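Side-chain contacts in unknown conserved protein BH2331 (Bacillus halodurans, PDB 1VL5), which probably acts as an S-adenosylmethionine-dependent methyltransferase, with a substrate that is not established: residues D147-F152 and Q226-V231; E157-Y162 and T207-E212. All coordinates share one frame; numbering follows the deposited sequence.

Contact 1 (D147-F152 and Q226-V231); sequences DAFDVF and QKFKIV
This is an apolar, aromatic contact between the first turns of helix 147-160, which follows strand 134-142, and the C-terminal end of helix 222-227, just ahead of the final antiparallel strands. Phe-228, the first residue past that helix, pushes its ring between Phe-149 and Phe-152, one turn apart on the other helix. Against Phe-149 it makes an offset edge-to-face pair, its edge turned to the Phe-149 face, with centroids 5.8 Å apart and planes at 82°. Phe-228 CZ also touches the backbone, lying 3.5 Å from Phe-149 O, which sits at the ring's edge near its plane. Toward Phe-152 the meeting is oblique, with planes at 40° and Phe-152 CD2 3.6 Å from Phe-228 CE2. Lys-227 covers a face of Phe-149 with its aliphatic part: CB makes a CH-pi contact 3.9 Å from the ring centroid. Its CG, set anti to the backbone N (chi1 175°), lies over the centre of the neighbouring Phe-228 ring as well, and the bend at chi2 then leads the amine away. An alanine in place of Phe-149 would probably strip the Lys-227 methylenes of their aromatic surface and leave the Phe-228 edge without a face to meet. Tyr-224 adds edge-to-face pairs with both Phe-149 and Phe-152, completing an aromatic cluster that joins the start of helix 147-160 to the end of helix 222-227, in the part of the chain that follows the Rossmann-like core.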
ATOM      1  N   ASP A 147      20.405   5.762   0.037  1.00 25.98           N
ATOM      2  CA  ASP A 147      19.701   6.941  -0.474  1.00 28.06           C
ATOM      3  C   ASP A 147      19.656   7.047  -1.976  1.00 28.56           C
ATOM      4  O   ASP A 147      18.636   7.506  -2.532  1.00 28.88           O
ATOM      5  CB  ASP A 147      20.254   8.263   0.106  1.00 27.81           C
ATOM      6  CG  ASP A 147      20.009   8.395   1.585  1.00 32.58           C
ATOM      7  OD1 ASP A 147      18.831   8.275   2.043  1.00 35.92           O
ATOM      8  OD2 ASP A 147      20.995   8.529   2.301  1.00 31.39           O
ATOM      9  N   ALA A 148      20.756   6.666  -2.633  1.00 30.00           N
ATOM     10  CA  ALA A 148      20.825   6.717  -4.086  1.00 32.04           C
ATOM     11  C   ALA A 148      19.811   5.775  -4.698  1.00 31.09           C
ATOM     12  O   ALA A 148      19.137   6.151  -5.674  1.00 31.11           O
ATOM     13  CB  ALA A 148      22.206   6.363  -4.583  1.00 31.91           C
ATOM     14  N   PHE A 149      19.684   4.581  -4.116  1.00 28.45           N
ATOM     15  CA  PHE A 149      18.710   3.592  -4.586  1.00 27.58           C
ATOM     16  C   PHE A 149      17.278   3.931  -4.247  1.00 30.55           C
ATOM     17  O   PHE A 149      16.327   3.616  -5.000  1.00 30.60           O
ATOM     18  CB  PHE A 149      19.099   2.177  -4.100  1.00 26.54           C
ATOM     19  CG  PHE A 149      20.446   1.696  -4.620  1.00 26.87           C
ATOM     20  CD1 PHE A 149      20.908   2.082  -5.872  1.00 32.24           C
ATOM     21  CD2 PHE A 149      21.187   0.754  -3.907  1.00 27.94           C
ATOM     22  CE1 PHE A 149      22.135   1.661  -6.346  1.00 32.04           C
ATOM     23  CE2 PHE A 149      22.418   0.294  -4.381  1.00 31.72           C
ATOM     24  CZ  PHE A 149      22.870   0.724  -5.635  1.00 31.17           C
ATOM     25  N   ASP A 150      17.105   4.539  -3.079  1.00 32.22           N
ATOM     26  CA  ASP A 150      15.845   5.126  -2.672  1.00 30.71           C
ATOM     27  C   ASP A 150      15.348   6.162  -3.685  1.00 27.21           C
ATOM     28  O   ASP A 150      14.242   6.085  -4.214  1.00 29.85           O
ATOM     29  CB  ASP A 150      16.057   5.785  -1.288  1.00 31.67           C
ATOM     30  CG  ASP A 150      14.832   6.538  -0.753  1.00 34.43           C
ATOM     31  OD1 ASP A 150      13.822   6.687  -1.436  1.00 30.52           O
ATOM     32  OD2 ASP A 150      14.908   7.028   0.365  1.00 30.67           O
ATOM     33  N   VAL A 151      16.177   7.159  -3.933  1.00 29.24           N
ATOM     34  CA  VAL A 151      15.827   8.240  -4.812  1.00 30.48           C
ATOM     35  C   VAL A 151      15.524   7.725  -6.246  1.00 28.26           C
ATOM     36  O   VAL A 151      14.548   8.167  -6.906  1.00 28.62           O
ATOM     37  CB  VAL A 151      16.898   9.333  -4.760  1.00 30.25           C
ATOM     38  CG1 VAL A 151      16.601  10.485  -5.731  1.00 41.95           C
ATOM     39  CG2 VAL A 151      16.959   9.936  -3.331  1.00 32.54           C
ATOM     40  N   PHE A 152      16.313   6.766  -6.693  1.00 27.69           N
ATOM     41  CA  PHE A 152      16.197   6.222  -8.022  1.00 25.86           C
ATOM     42  C   PHE A 152      14.912   5.440  -8.181  1.00 29.11           C
ATOM     43  O   PHE A 152      14.203   5.611  -9.175  1.00 31.65           O
ATOM     44  CB  PHE A 152      17.431   5.325  -8.293  1.00 27.55           C
ATOM     45  CG  PHE A 152      17.352   4.549  -9.575  1.00 30.03           C
ATOM     46  CD1 PHE A 152      17.647   5.137 -10.794  1.00 31.98           C
ATOM     47  CD2 PHE A 152      16.977   3.240  -9.569  1.00 30.22           C
ATOM     48  CE1 PHE A 152      17.561   4.411 -11.946  1.00 33.34           C
ATOM     49  CE2 PHE A 152      16.879   2.547 -10.720  1.00 35.84           C
ATOM     50  CZ  PHE A 152      17.177   3.121 -11.907  1.00 30.49           C
ATOM     51  N   GLN A 226      22.509  -4.344 -10.401  1.00 29.60           N
ATOM     52  CA  GLN A 226      22.677  -5.401  -9.416  1.00 30.26           C
ATOM     53  C   GLN A 226      21.635  -5.244  -8.314  1.00 29.96           C
ATOM     54  O   GLN A 226      21.022  -6.239  -7.924  1.00 31.83           O
ATOM     55  CB  GLN A 226      24.059  -5.413  -8.796  1.00 29.38           C
ATOM     56  CG  GLN A 226      25.159  -5.771  -9.762  1.00 37.26           C
ATOM     57  CD  GLN A 226      26.572  -5.539  -9.198  1.00 39.53           C
ATOM     58  OE1 GLN A 226      26.890  -4.487  -8.613  1.00 44.30           O
ATOM     59  NE2 GLN A 226      27.436  -6.533  -9.407  1.00 47.85           N
ATOM     60  N   LYS A 227      21.438  -4.014  -7.824  1.00 26.61           N
ATOM     61  CA  LYS A 227      20.465  -3.759  -6.759  1.00 30.61           C
ATOM     62  C   LYS A 227      19.062  -4.204  -7.163  1.00 30.97           C
ATOM     63  O   LYS A 227      18.394  -4.893  -6.396  1.00 30.75           O
ATOM     64  CB  LYS A 227      20.416  -2.279  -6.344  1.00 28.31           C
ATOM     65  CG  LYS A 227      19.323  -1.984  -5.321  1.00 29.53           C
ATOM     66  CD  LYS A 227      19.530  -2.751  -4.026  1.00 27.52           C
ATOM     67  CE  LYS A 227      18.458  -2.464  -2.964  1.00 30.80           C
ATOM     68  NZ  LYS A 227      18.748  -3.170  -1.610  1.00 27.15           N
ATOM     69  N   PHE A 228      18.636  -3.785  -8.358  1.00 29.28           N
ATOM     70  CA  PHE A 228      17.244  -3.992  -8.799  1.00 28.01           C
ATOM     71  C   PHE A 228      17.073  -5.145  -9.778  1.00 28.72           C
ATOM     72  O   PHE A 228      16.035  -5.282 -10.421  1.00 27.89           O
ATOM     73  CB  PHE A 228      16.727  -2.690  -9.371  1.00 26.97           C
ATOM     74  CG  PHE A 228      16.667  -1.583  -8.355  1.00 25.73           C
ATOM     75  CD1 PHE A 228      15.675  -1.583  -7.385  1.00 26.99           C
ATOM     76  CD2 PHE A 228      17.631  -0.564  -8.331  1.00 30.81           C
ATOM     77  CE1 PHE A 228      15.609  -0.582  -6.444  1.00 27.94           C
ATOM     78  CE2 PHE A 228      17.563   0.434  -7.368  1.00 30.43           C
ATOM     79  CZ  PHE A 228      16.532   0.425  -6.446  1.00 32.32           C
ATOM     80  N   LYS A 229      18.106  -5.971  -9.896  1.00 30.19           N
ATOM     81  CA  LYS A 229      18.102  -7.159 -10.779  1.00 29.14           C
ATOM     82  C   LYS A 229      17.532  -6.838 -12.150  1.00 28.23           C
ATOM     83  O   LYS A 229      16.619  -7.522 -12.641  1.00 31.76           O
ATOM     84  CB  LYS A 229      17.309  -8.267 -10.123  1.00 30.24           C
ATOM     85  CG  LYS A 229      17.776  -8.629  -8.709  1.00 30.56           C
ATOM     86  CD  LYS A 229      19.271  -9.000  -8.599  1.00 45.38           C
ATOM     87  N   ILE A 230      18.009  -5.739 -12.706  1.00 25.90           N
ATOM     88  CA  ILE A 230      17.502  -5.213 -13.978  1.00 27.73           C
ATOM     89  C   ILE A 230      17.874  -6.196 -15.100  1.00 29.17           C
ATOM     90  O   ILE A 230      19.036  -6.604 -15.204  1.00 27.77           O
ATOM     91  CB  ILE A 230      18.055  -3.797 -14.224  1.00 30.07           C
ATOM     92  CG1 ILE A 230      17.543  -2.840 -13.142  1.00 33.15           C
ATOM     93  CG2 ILE A 230      17.659  -3.261 -15.572  1.00 31.66           C
ATOM     94  CD1 ILE A 230      18.223  -1.491 -13.120  1.00 30.80           C
ATOM     95  N   VAL A 231      16.879  -6.591 -15.901  1.00 28.21           N
ATOM     96  CA  VAL A 231      17.099  -7.365 -17.139  1.00 26.50           C
ATOM     97  C   VAL A 231      16.820  -6.450 -18.319  1.00 28.48           C
ATOM     98  O   VAL A 231      15.760  -5.847 -18.360  1.00 28.31           O
ATOM     99  CB  VAL A 231      16.176  -8.616 -17.228  1.00 25.19           C
ATOM    100  CG1 VAL A 231      16.378  -9.395 -18.521  1.00 25.96           C
ATOM    101  CG2 VAL A 231      16.376  -9.516 -16.012  1.00 28.99           C
TER

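Contact 2 (E157-Y162 and T207-E212); sequences EKERDY and TEKKQE
Glu-159 and Lys-209 bury most of the surface here, in a surface salt bridge between two helices that follow the parallel-stranded, Rossmann-like methyltransferase core in the chain. Glu-159 belongs to the last turn of helix 147-160, and Lys-209 to the first turn of helix 207-218. The two side chains cross at about a right angle. Lys-209 starts with CG anti to its backbone N (chi1 179°), then bends at chi2 and again at chi4, which brings CE and NZ to both the carboxylate OE1 and the backbone O of Glu-159. Glu-159 is itself bent at chi2 (-57°), which keeps its carboxylate close to its own helix.

The charge pairing is loose: Glu-159 OE1 lies 3.6 Å from Lys-209 NZ, farther than the methylene carbon Lys-209 CE, which presses to 3.0 Å from the same oxygen. The amine also gives a weak hydrogen bond of 3.3 Å from Lys-209 NZ to Glu-159 O. That carbonyl is at the C-terminal end of its helix, where the helix dipole would probably add to the attraction for a cation. Next to Glu-159, Arg-160 turns elsewhere, making a cation-pi contact with Trp-199 and a hydrogen bond to its carbonyl oxygen, which ties this helix end to helix 196-202 too.

Glu-212, one turn beyond Lys-209, brings a second carboxylate to the site. Its OE1 comes within 4.0 Å of Glu-159 OE1, a like-charge approach that Lys-209 and a bridging water probably ease. The water donates to both carboxylates, at 2.8 Å to Glu-159 OE1 and 2.6 Å to Glu-212 OE1.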
ATOM      1  N   GLU A 157       9.295   5.151 -10.120  1.00 28.30           N
ATOM      2  CA  GLU A 157       7.885   4.962  -9.788  1.00 30.66           C
ATOM      3  C   GLU A 157       7.015   6.141 -10.241  1.00 27.47           C
ATOM      4  O   GLU A 157       5.877   5.959 -10.757  1.00 29.69           O
ATOM      5  CB  GLU A 157       7.747   4.815  -8.279  1.00 33.08           C
ATOM      6  CG  GLU A 157       8.237   3.531  -7.745  1.00 33.69           C
ATOM      7  CD  GLU A 157       7.452   2.368  -8.290  1.00 37.25           C
ATOM      8  OE1 GLU A 157       6.211   2.358  -8.203  1.00 41.88           O
ATOM      9  OE2 GLU A 157       8.101   1.456  -8.819  1.00 46.19           O
ATOM     10  N   LYS A 158       7.544   7.339 -10.029  1.00 26.44           N
ATOM     11  CA  LYS A 158       6.822   8.541 -10.392  1.00 27.37           C
ATOM     12  C   LYS A 158       6.752   8.838 -11.894  1.00 29.22           C
ATOM     13  O   LYS A 158       5.768   9.387 -12.374  1.00 30.85           O
ATOM     14  CB  LYS A 158       7.321   9.748  -9.661  1.00 28.86           C
ATOM     15  CG  LYS A 158       6.223  10.836  -9.548  1.00 34.96           C
ATOM     16  CD  LYS A 158       6.628  11.841  -8.465  1.00 48.65           C
ATOM     17  CE  LYS A 158       5.795  13.111  -8.512  1.00 49.65           C
ATOM     18  NZ  LYS A 158       4.543  12.921  -9.288  1.00 59.99           N
ATOM     19  N   GLU A 159       7.790   8.487 -12.626  1.00 27.31           N
ATOM     20  CA  GLU A 159       7.703   8.576 -14.085  1.00 30.44           C
ATOM     21  C   GLU A 159       6.602   7.716 -14.621  1.00 29.76           C
ATOM     22  O   GLU A 159       5.917   8.094 -15.519  1.00 34.22           O
ATOM     23  CB  GLU A 159       9.017   8.173 -14.720  1.00 29.33           C
ATOM     24  CG  GLU A 159      10.073   9.197 -14.549  1.00 31.10           C
ATOM     25  CD  GLU A 159       9.701  10.568 -15.084  1.00 37.34           C
ATOM     26  OE1 GLU A 159       9.455  10.748 -16.294  1.00 32.78           O
ATOM     27  OE2 GLU A 159       9.666  11.474 -14.246  1.00 35.06           O
ATOM     28  N   ARG A 160       6.432   6.552 -14.041  1.00 29.09           N
ATOM     29  CA  ARG A 160       5.421   5.619 -14.458  1.00 29.96           C
ATOM     30  C   ARG A 160       3.990   5.963 -13.959  1.00 31.07           C
ATOM     31  O   ARG A 160       3.012   5.709 -14.670  1.00 32.22           O
ATOM     32  CB  ARG A 160       5.885   4.245 -14.019  1.00 29.60           C
ATOM     33  CG  ARG A 160       4.911   3.121 -14.356  1.00 31.13           C
ATOM     34  CD  ARG A 160       4.295   2.668 -13.116  1.00 31.17           C
ATOM     35  NE  ARG A 160       3.317   1.646 -13.339  1.00 32.26           N
ATOM     36  CZ  ARG A 160       2.594   1.158 -12.359  1.00 34.74           C
ATOM     37  NH1 ARG A 160       2.745   1.615 -11.104  1.00 33.63           N
ATOM     38  NH2 ARG A 160       1.725   0.220 -12.620  1.00 30.34           N
ATOM     39  N   ASP A 161       3.889   6.560 -12.763  1.00 31.17           N
ATOM     40  CA  ASP A 161       2.623   6.953 -12.146  1.00 31.22           C
ATOM     41  C   ASP A 161       2.764   8.337 -11.553  1.00 31.15           C
ATOM     42  O   ASP A 161       3.268   8.506 -10.460  1.00 28.92           O
ATOM     43  CB  ASP A 161       2.218   5.945 -11.081  1.00 33.16           C
ATOM     44  CG  ASP A 161       0.891   6.299 -10.387  1.00 29.44           C
ATOM     45  OD1 ASP A 161       0.233   7.259 -10.771  1.00 27.26           O
ATOM     46  OD2 ASP A 161       0.553   5.606  -9.418  1.00 41.51           O
ATOM     47  N   TYR A 162       2.323   9.335 -12.308  1.00 31.43           N
ATOM     48  CA  TYR A 162       2.423  10.740 -11.931  1.00 30.71           C
ATOM     49  C   TYR A 162       1.819  11.011 -10.568  1.00 27.80           C
ATOM     50  O   TYR A 162       2.244  11.930  -9.887  1.00 29.18           O
ATOM     51  N   THR A 207       3.902   4.966 -25.509  1.00 30.19           N
ATOM     52  CA  THR A 207       5.062   4.247 -26.041  1.00 32.73           C
ATOM     53  C   THR A 207       6.352   5.124 -25.941  1.00 32.11           C
ATOM     54  O   THR A 207       7.436   4.631 -25.643  1.00 30.19           O
ATOM     55  CB  THR A 207       4.819   3.684 -27.494  1.00 33.28           C
ATOM     56  OG1 THR A 207       5.402   4.533 -28.467  1.00 36.16           O
ATOM     57  CG2 THR A 207       3.327   3.507 -27.818  1.00 31.05           C
ATOM     58  N   GLU A 208       6.212   6.431 -26.165  1.00 34.71           N
ATOM     59  CA  GLU A 208       7.348   7.348 -26.063  1.00 35.34           C
ATOM     60  C   GLU A 208       7.887   7.461 -24.652  1.00 31.14           C
ATOM     61  O   GLU A 208       9.110   7.469 -24.448  1.00 29.85           O
ATOM     62  CB  GLU A 208       6.979   8.758 -26.558  1.00 37.58           C
ATOM     63  CG  GLU A 208       7.301   8.996 -28.014  1.00 42.37           C
ATOM     64  CD  GLU A 208       6.783  10.344 -28.507  1.00 45.48           C
ATOM     65  OE1 GLU A 208       5.577  10.624 -28.288  1.00 58.79           O
ATOM     66  OE2 GLU A 208       7.580  11.105 -29.111  1.00 56.01           O
ATOM     67  N   LYS A 209       6.987   7.600 -23.690  1.00 28.23           N
ATOM     68  CA  LYS A 209       7.379   7.700 -22.306  1.00 30.91           C
ATOM     69  C   LYS A 209       8.025   6.379 -21.832  1.00 31.37           C
ATOM     70  O   LYS A 209       8.975   6.378 -21.036  1.00 31.27           O
ATOM     71  CB  LYS A 209       6.169   8.089 -21.468  1.00 34.36           C
ATOM     72  CG  LYS A 209       6.431   8.222 -19.956  1.00 44.46           C
ATOM     73  CD  LYS A 209       7.444   9.335 -19.689  1.00 52.34           C
ATOM     74  CE  LYS A 209       7.466   9.800 -18.274  1.00 44.50           C
ATOM     75  NZ  LYS A 209       6.210  10.412 -17.793  1.00 41.23           N
ATOM     76  N   LYS A 210       7.530   5.248 -22.348  1.00 29.14           N
ATOM     77  CA  LYS A 210       8.099   3.958 -21.973  1.00 28.40           C
ATOM     78  C   LYS A 210       9.517   3.863 -22.514  1.00 28.60           C
ATOM     79  O   LYS A 210      10.397   3.329 -21.849  1.00 30.21           O
ATOM     80  CB  LYS A 210       7.237   2.757 -22.442  1.00 25.07           C
ATOM     81  CG  LYS A 210       5.826   2.704 -21.802  1.00 28.31           C
ATOM     82  CD  LYS A 210       4.990   1.417 -22.216  1.00 25.79           C
ATOM     83  CE  LYS A 210       4.695   1.395 -23.653  1.00 28.46           C
ATOM     84  NZ  LYS A 210       3.767   0.270 -24.010  1.00 31.03           N
ATOM     85  N   GLN A 211       9.746   4.392 -23.708  1.00 28.37           N
ATOM     86  CA  GLN A 211      11.086   4.360 -24.280  1.00 28.35           C
ATOM     87  C   GLN A 211      12.033   5.247 -23.458  1.00 29.41           C
ATOM     88  O   GLN A 211      13.213   4.932 -23.237  1.00 29.05           O
ATOM     89  CB  GLN A 211      11.053   4.905 -25.718  1.00 30.78           C
ATOM     90  CG  GLN A 211      12.396   4.805 -26.437  1.00 28.16           C
ATOM     91  CD  GLN A 211      12.761   3.347 -26.639  1.00 37.83           C
ATOM     92  OE1 GLN A 211      12.036   2.615 -27.319  1.00 36.69           O
ATOM     93  NE2 GLN A 211      13.868   2.914 -26.053  1.00 43.28           N
ATOM     94  N   GLU A 212      11.511   6.395 -23.042  1.00 29.78           N
ATOM     95  CA  GLU A 212      12.316   7.365 -22.319  1.00 30.25           C
ATOM     96  C   GLU A 212      12.718   6.747 -20.972  1.00 29.02           C
ATOM     97  O   GLU A 212      13.862   6.805 -20.562  1.00 29.18           O
ATOM     98  CB  GLU A 212      11.503   8.638 -22.086  1.00 31.31           C
ATOM     99  CG  GLU A 212      12.287   9.670 -21.311  1.00 36.01           C
ATOM    100  CD  GLU A 212      11.428  10.829 -20.867  1.00 34.64           C
ATOM    101  OE1 GLU A 212      10.444  10.572 -20.149  1.00 29.93           O
ATOM    102  OE2 GLU A 212      11.726  11.977 -21.245  1.00 32.82           O
TER
HETATM  103  O   HOH W   1      10.730   8.999 -18.130  1.00 31.26           O

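From the N terminus, the chain runs through the parallel strands of the core and leaves strand 134-142 for helix 147-160, which supplies the first half of both contacts: its opening turns to contact 1, its last turn to contact 2. Helix 170-180, strand 183-195 and helix 196-202 follow before helix 207-218 returns to close contact 2. Helix 222-227 comes next and closes contact 1, so the smaller loop is nested in the larger. Their centres lie about 17 Å apart. Together they hold the two successive helices inserted between strands 183-195 and 236-250 against one helix, by aromatic rings at one end and charges at the other.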